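Local coordinates for protein 3,4-dihydroxybenzoate decarboxylase (Enterobacter cloacae, PDB 5NY5) that probably catalyses the reversible decarboxylation of 3,4-dihydroxybenzoate to catechol, as a UbiD-family enzyme that uses prenylated FMN and a metal ion, at residues Val105-Val110 against Asn232-Ala237; Glu246-Val251 against Ala257-Glu262. One frame throughout, in Å; residues are numbered along the deposited sequence.

Overall arrangement
From the N terminus, helix 93-101 runs out into segment 105-110, which meets residues 232-237 in contact 1 and so closes a long loop of 121 residues holding much of the split-barrel-like, flavin-binding region. The chain continues through helix 234-241 and a short connection into strand 246-249, and contact 2 then pairs that strand with 257-262 as a short hairpin. The two contacts therefore follow one another in series, without nesting or crossing. They also touch: strand 108-110 lies parallel to 246-249, making a three-stranded mixed sheet with 256-258 at its far edge, and Leu-247 packs against both Pro-107 and Leu-234 of contact 1.

Contact 1: residues Val105-Val110 against Asn232-Ala237; sequences VAPVVV and NELGVA
The extended backbone around Val-105 runs past helix 234-241 at Gly-235, closest where the CA atoms of Val-105 and Gly-235 lie 4.6 Å apart. One hydrogen bond joins the two segments: Val-105 N donates to Gly-235 O over 2.9 Å, nearly straight at 164°, and approaches the carbonyl from a little outside its plane. The return touch is a CA-H...O contact, Gly-235 CA to Val-105 O at 3.2 Å, so Gly-235 takes part through backbone atoms alone. Two residues on, Pro-107 points toward the helix and sets its CG 4.3 Å from Leu-234 CB, a loose apolar touch. While CB of Leu-234 meets the proline, the rest of its side chain touches Leu-247 and Ile-216 of helix 214-219. Glu-233, the preceding residue, is a manganese ligand in the metal-bound enzyme; here its carboxylate sits near Asp-166, another ligand, and makes a long, weak ion pair with Arg-188. The contact itself carries no charge: a backbone clasp and a small greasy patch tie the approach to strand 108-110 to the helix that follows the metal ligand Glu-233.

Contact 2: residues Glu246-Val251 against Ala257-Glu262; sequences ELVQGV and AIARAE
This is a beta hairpin, strands 246-249 and 256-258 paired antiparallel, and it forms two of the three strands of a small mixed sheet. Val-248 and Ala-257 are a hydrogen-bonded pair: Val-248 N reaches Ala-257 O in the carbonyl plane at 2.9 Å, and Ala-257 N returns to Val-248 O at 2.8 Å, almost in line with the C=O bond. Leu-247 and Ile-258 make the non-hydrogen-bonded pair next to it. A third bond, Ala-259 N to Glu-246 O at 3.0 Å, comes in above the carbonyl plane, where the chain leaves the strand for a type I turn over Ile-258 to Ala-261.

The side chains of Leu-247 and Ile-258 diverge at their bases, yet they cross obliquely and meet by their ends, CD2 to CD1 at 3.7 Å, both touching Leu-234 of helix 234-241. Val-248 and Ala-257 share a face of the sheet. Val-248 holds CG1 between its own N and carbonyl carbon (chi1 52°), which lays that methyl 3.3 Å from Ala-257 O and close to Ala-259 CA. The methyl of Ala-259 in turn lies over the Glu-246 backbone and touches Val-110 of strand 108-110.

At the open end of the hairpin Glu-246 and Arg-260 run alongside each other, their flat ends turned 55° apart. Glu-246 OE2 comes to 4.1 Å from Arg-260 CD, so the carboxylate lies against the aliphatic part of the arginine, and it is 5.1 Å from NE. Arg-260, bent at chi2 and chi3, instead sends NH2 to a salt bridge with Asp-7 and a hydrogen bond to Asn-6. At the turn, a water accepts a hydrogen bond from Arg-260 N at 2.8 Å.

Contact 1: residues Val105-Val110 against Asn232-Ala237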
loop_
_atom_site.group_PDB
_atom_site.type_symbol
_atom_site.label_atom_id
_atom_site.label_comp_id
_atom_site.label_asym_id
_atom_site.label_seq_id
_atom_site.Cartn_x
_atom_site.Cartn_y
_atom_site.Cartn_z
ATOM N N VAL A 105 -20.063 -40.945 -25.225
ATOM C CA VAL A 105 -20.649 -41.919 -26.138
ATOM C C VAL A 105 -20.566 -41.337 -27.541
ATOM O O VAL A 105 -21.139 -40.275 -27.813
ATOM C CB VAL A 105 -22.099 -42.262 -25.764
ATOM C CG1 VAL A 105 -22.727 -43.137 -26.835
ATOM C CG2 VAL A 105 -22.141 -42.959 -24.415
ATOM N N ALA A 106 -19.859 -42.035 -28.426
ATOM C CA ALA A 106 -19.515 -41.479 -29.722
ATOM C C ALA A 106 -20.746 -41.362 -30.618
ATOM O O ALA A 106 -21.659 -42.188 -30.548
ATOM C CB ALA A 106 -18.460 -42.342 -30.407
ATOM N N PRO A 107 -20.792 -40.343 -31.471
ATOM C CA PRO A 107 -21.911 -40.207 -32.408
ATOM C C PRO A 107 -21.893 -41.298 -33.471
ATOM O O PRO A 107 -20.922 -42.037 -33.642
ATOM C CB PRO A 107 -21.698 -38.822 -33.023
ATOM C CG PRO A 107 -20.244 -38.537 -32.825
ATOM C CD PRO A 107 -19.871 -39.196 -31.535
ATOM N N VAL A 108 -23.006 -41.387 -34.197
ATOM C CA VAL A 108 -23.212 -42.404 -35.222
ATOM C C VAL A 108 -23.832 -41.743 -36.446
ATOM O O VAL A 108 -24.736 -40.911 -36.321
ATOM C CB VAL A 108 -24.107 -43.551 -34.707
ATOM C CG1 VAL A 108 -24.484 -44.486 -35.840
ATOM C CG2 VAL A 108 -23.407 -44.317 -33.598
ATOM N N VAL A 109 -23.348 -42.114 -37.630
ATOM C CA VAL A 109 -23.903 -41.594 -38.875
ATOM C C VAL A 109 -25.115 -42.425 -39.272
ATOM O O VAL A 109 -25.155 -43.643 -39.058
ATOM C CB VAL A 109 -22.835 -41.584 -39.984
ATOM C CG1 VAL A 109 -21.626 -40.778 -39.545
ATOM C CG2 VAL A 109 -22.427 -43.000 -40.355
ATOM N N VAL A 110 -26.125 -41.763 -39.829
ATOM C CA VAL A 110 -27.358 -42.426 -40.251
ATOM C C VAL A 110 -27.765 -41.896 -41.616
ATOM O O VAL A 110 -27.408 -40.774 -42.000
ATOM C CB VAL A 110 -28.508 -42.216 -39.243
ATOM C CG1 VAL A 110 -28.132 -42.746 -37.868
ATOM C CG2 VAL A 110 -28.898 -40.751 -39.170
ATOM N N ASN A 232 -15.855 -35.131 -31.124
ATOM C CA ASN A 232 -15.858 -35.618 -29.749
ATOM C C ASN A 232 -16.701 -34.772 -28.805
ATOM O O ASN A 232 -17.154 -35.289 -27.778
ATOM C CB ASN A 232 -14.423 -35.704 -29.234
ATOM C CG ASN A 232 -13.555 -36.609 -30.088
ATOM O OD1 ASN A 232 -12.941 -36.167 -31.061
ATOM N ND2 ASN A 232 -13.502 -37.886 -29.729
ATOM N N GLU A 233 -16.926 -33.494 -29.113
ATOM C CA GLU A 233 -17.771 -32.688 -28.242
ATOM C C GLU A 233 -19.201 -33.207 -28.202
ATOM O O GLU A 233 -19.932 -32.904 -27.254
ATOM C CB GLU A 233 -17.752 -31.224 -28.682
ATOM C CG GLU A 233 -16.418 -30.527 -28.477
ATOM C CD GLU A 233 -15.473 -30.715 -29.644
ATOM O OE1 GLU A 233 -15.108 -29.704 -30.281
ATOM O OE2 GLU A 233 -15.103 -31.872 -29.931
ATOM N N LEU A 234 -19.609 -33.987 -29.205
ATOM C CA LEU A 234 -20.915 -34.627 -29.192
ATOM C C LEU A 234 -20.964 -35.831 -28.264
ATOM O O LEU A 234 -22.060 -36.295 -27.930
ATOM C CB LEU A 234 -21.304 -35.055 -30.606
ATOM C CG LEU A 234 -21.420 -33.940 -31.645
ATOM C CD1 LEU A 234 -21.746 -34.512 -33.011
ATOM C CD2 LEU A 234 -22.473 -32.932 -31.228
ATOM N N GLY A 235 -19.807 -36.348 -27.846
ATOM C CA GLY A 235 -19.784 -37.494 -26.957
ATOM C C GLY A 235 -20.368 -37.220 -25.590
ATOM O O GLY A 235 -20.827 -38.154 -24.924
ATOM N N VAL A 236 -20.363 -35.959 -25.157
ATOM C CA VAL A 236 -20.950 -35.614 -23.868
ATOM C C VAL A 236 -22.462 -35.787 -23.915
ATOM O O VAL A 236 -23.061 -36.396 -23.021
ATOM C CB VAL A 236 -20.557 -34.181 -23.469
ATOM C CG1 VAL A 236 -20.956 -33.901 -22.029
ATOM C CG2 VAL A 236 -19.068 -33.965 -23.669
ATOM N N ALA A 237 -23.098 -35.261 -24.964
ATOM C CA ALA A 237 -24.544 -35.403 -25.103
ATOM C C ALA A 237 -24.950 -36.866 -25.200
ATOM O O ALA A 237 -25.929 -37.289 -24.572
ATOM C CB ALA A 237 -25.032 -34.631 -26.327
#

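Contact 2: residues Glu246-Val251 against Ala257-Glu262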
loop_
_atom_site.group_PDB
_atom_site.type_symbol
_atom_site.label_atom_id
_atom_site.label_comp_id
_atom_site.label_asym_id
_atom_site.label_seq_id
_atom_site.Cartn_x
_atom_site.Cartn_y
_atom_site.Cartn_z
ATOM N N GLU A 246 -27.007 -38.745 -33.450
ATOM C CA GLU A 246 -27.084 -39.206 -34.828
ATOM C C GLU A 246 -26.643 -38.111 -35.791
ATOM O O GLU A 246 -27.020 -36.946 -35.643
ATOM C CB GLU A 246 -28.505 -39.664 -35.159
ATOM C CG GLU A 246 -28.921 -40.926 -34.420
ATOM C CD GLU A 246 -30.413 -41.189 -34.490
ATOM O OE1 GLU A 246 -30.917 -41.973 -33.661
ATOM O OE2 GLU A 246 -31.082 -40.610 -35.371
ATOM N N LEU A 247 -25.838 -38.499 -36.777
ATOM C CA LEU A 247 -25.322 -37.588 -37.786
ATOM C C LEU A 247 -25.792 -38.024 -39.166
ATOM O O LEU A 247 -26.006 -39.213 -39.419
ATOM C CB LEU A 247 -23.792 -37.532 -37.752
ATOM C CG LEU A 247 -23.179 -37.054 -36.436
ATOM C CD1 LEU A 247 -21.667 -37.165 -36.465
ATOM C CD2 LEU A 247 -23.604 -35.628 -36.148
ATOM N N VAL A 248 -25.948 -37.051 -40.057
ATOM C CA VAL A 248 -26.402 -37.295 -41.420
ATOM C C VAL A 248 -25.461 -36.577 -42.375
ATOM O O VAL A 248 -25.036 -35.448 -42.109
ATOM C CB VAL A 248 -27.862 -36.831 -41.625
ATOM C CG1 VAL A 248 -28.040 -35.395 -41.162
ATOM C CG2 VAL A 248 -28.280 -36.981 -43.082
ATOM N N GLN A 249 -25.122 -37.239 -43.478
ATOM C CA GLN A 249 -24.271 -36.621 -44.484
ATOM C C GLN A 249 -24.945 -35.379 -45.052
ATOM O O GLN A 249 -26.169 -35.328 -45.198
ATOM C CB GLN A 249 -23.965 -37.617 -45.602
ATOM C CG GLN A 249 -23.067 -37.073 -46.697
ATOM C CD GLN A 249 -21.702 -36.674 -46.183
ATOM O OE1 GLN A 249 -21.179 -37.277 -45.246
ATOM N NE2 GLN A 249 -21.118 -35.649 -46.790
ATOM N N GLY A 250 -24.138 -34.367 -45.356
ATOM C CA GLY A 250 -24.673 -33.150 -45.929
ATOM C C GLY A 250 -25.282 -33.381 -47.296
ATOM O O GLY A 250 -25.017 -34.374 -47.977
ATOM N N VAL A 251 -26.122 -32.434 -47.697
ATOM C CA VAL A 251 -26.829 -32.507 -48.966
ATOM C C VAL A 251 -26.121 -31.706 -50.052
ATOM O O VAL A 251 -26.052 -32.143 -51.201
ATOM C CB VAL A 251 -28.288 -32.035 -48.778
ATOM C CG1 VAL A 251 -28.885 -31.581 -50.089
ATOM C CG2 VAL A 251 -29.127 -33.153 -48.177
ATOM N N ALA A 257 -24.183 -33.244 -40.685
ATOM C CA ALA A 257 -25.040 -32.361 -39.909
ATOM C C ALA A 257 -25.757 -33.158 -38.828
ATOM O O ALA A 257 -25.829 -34.387 -38.877
ATOM C CB ALA A 257 -26.066 -31.641 -40.795
ATOM N N ILE A 258 -26.286 -32.435 -37.842
ATOM C CA ILE A 258 -27.045 -33.067 -36.767
ATOM C C ILE A 258 -28.363 -33.575 -37.336
ATOM O O ILE A 258 -29.183 -32.795 -37.831
ATOM C CB ILE A 258 -27.278 -32.089 -35.610
ATOM C CG1 ILE A 258 -25.942 -31.636 -35.018
ATOM C CG2 ILE A 258 -28.145 -32.728 -34.537
ATOM C CD1 ILE A 258 -25.124 -32.758 -34.427
ATOM N N ALA A 259 -28.569 -34.892 -37.265
ATOM C CA ALA A 259 -29.736 -35.497 -37.897
ATOM C C ALA A 259 -31.032 -35.047 -37.232
ATOM O O ALA A 259 -32.038 -34.822 -37.913
ATOM C CB ALA A 259 -29.618 -37.019 -37.868
ATOM N N ARG A 260 -31.027 -34.911 -35.908
ATOM C CA ARG A 260 -32.220 -34.549 -35.155
ATOM C C ARG A 260 -32.407 -33.044 -35.025
ATOM O O ARG A 260 -33.285 -32.604 -34.277
ATOM C CB ARG A 260 -32.175 -35.184 -33.763
ATOM C CG ARG A 260 -32.042 -36.696 -33.776
ATOM C CD ARG A 260 -33.309 -37.357 -34.264
ATOM N NE ARG A 260 -34.356 -37.329 -33.250
ATOM C CZ ARG A 260 -35.605 -37.727 -33.461
ATOM N NH1 ARG A 260 -35.962 -38.181 -34.653
ATOM N NH2 ARG A 260 -36.496 -37.669 -32.481
ATOM N N ALA A 261 -31.612 -32.249 -35.732
ATOM C CA ALA A 261 -31.673 -30.806 -35.582
ATOM C C ALA A 261 -32.956 -30.244 -36.185
ATOM O O ALA A 261 -33.657 -30.903 -36.955
ATOM C CB ALA A 261 -30.460 -30.150 -36.235
ATOM N N GLU A 262 -33.258 -28.998 -35.820
ATOM C CA GLU A 262 -34.424 -28.317 -36.370
ATOM C C GLU A 262 -34.107 -27.669 -37.711
ATOM O O GLU A 262 -34.839 -27.857 -38.687
ATOM C CB GLU A 262 -34.942 -27.273 -35.379
ATOM C CG GLU A 262 -35.678 -27.854 -34.185
ATOM C CD GLU A 262 -37.094 -28.281 -34.522
ATOM O OE1 GLU A 262 -37.720 -27.635 -35.387
ATOM O OE2 GLU A 262 -37.578 -29.264 -33.926
HETATM O O HOH W 1 -28.988 -36.204 -34.406
#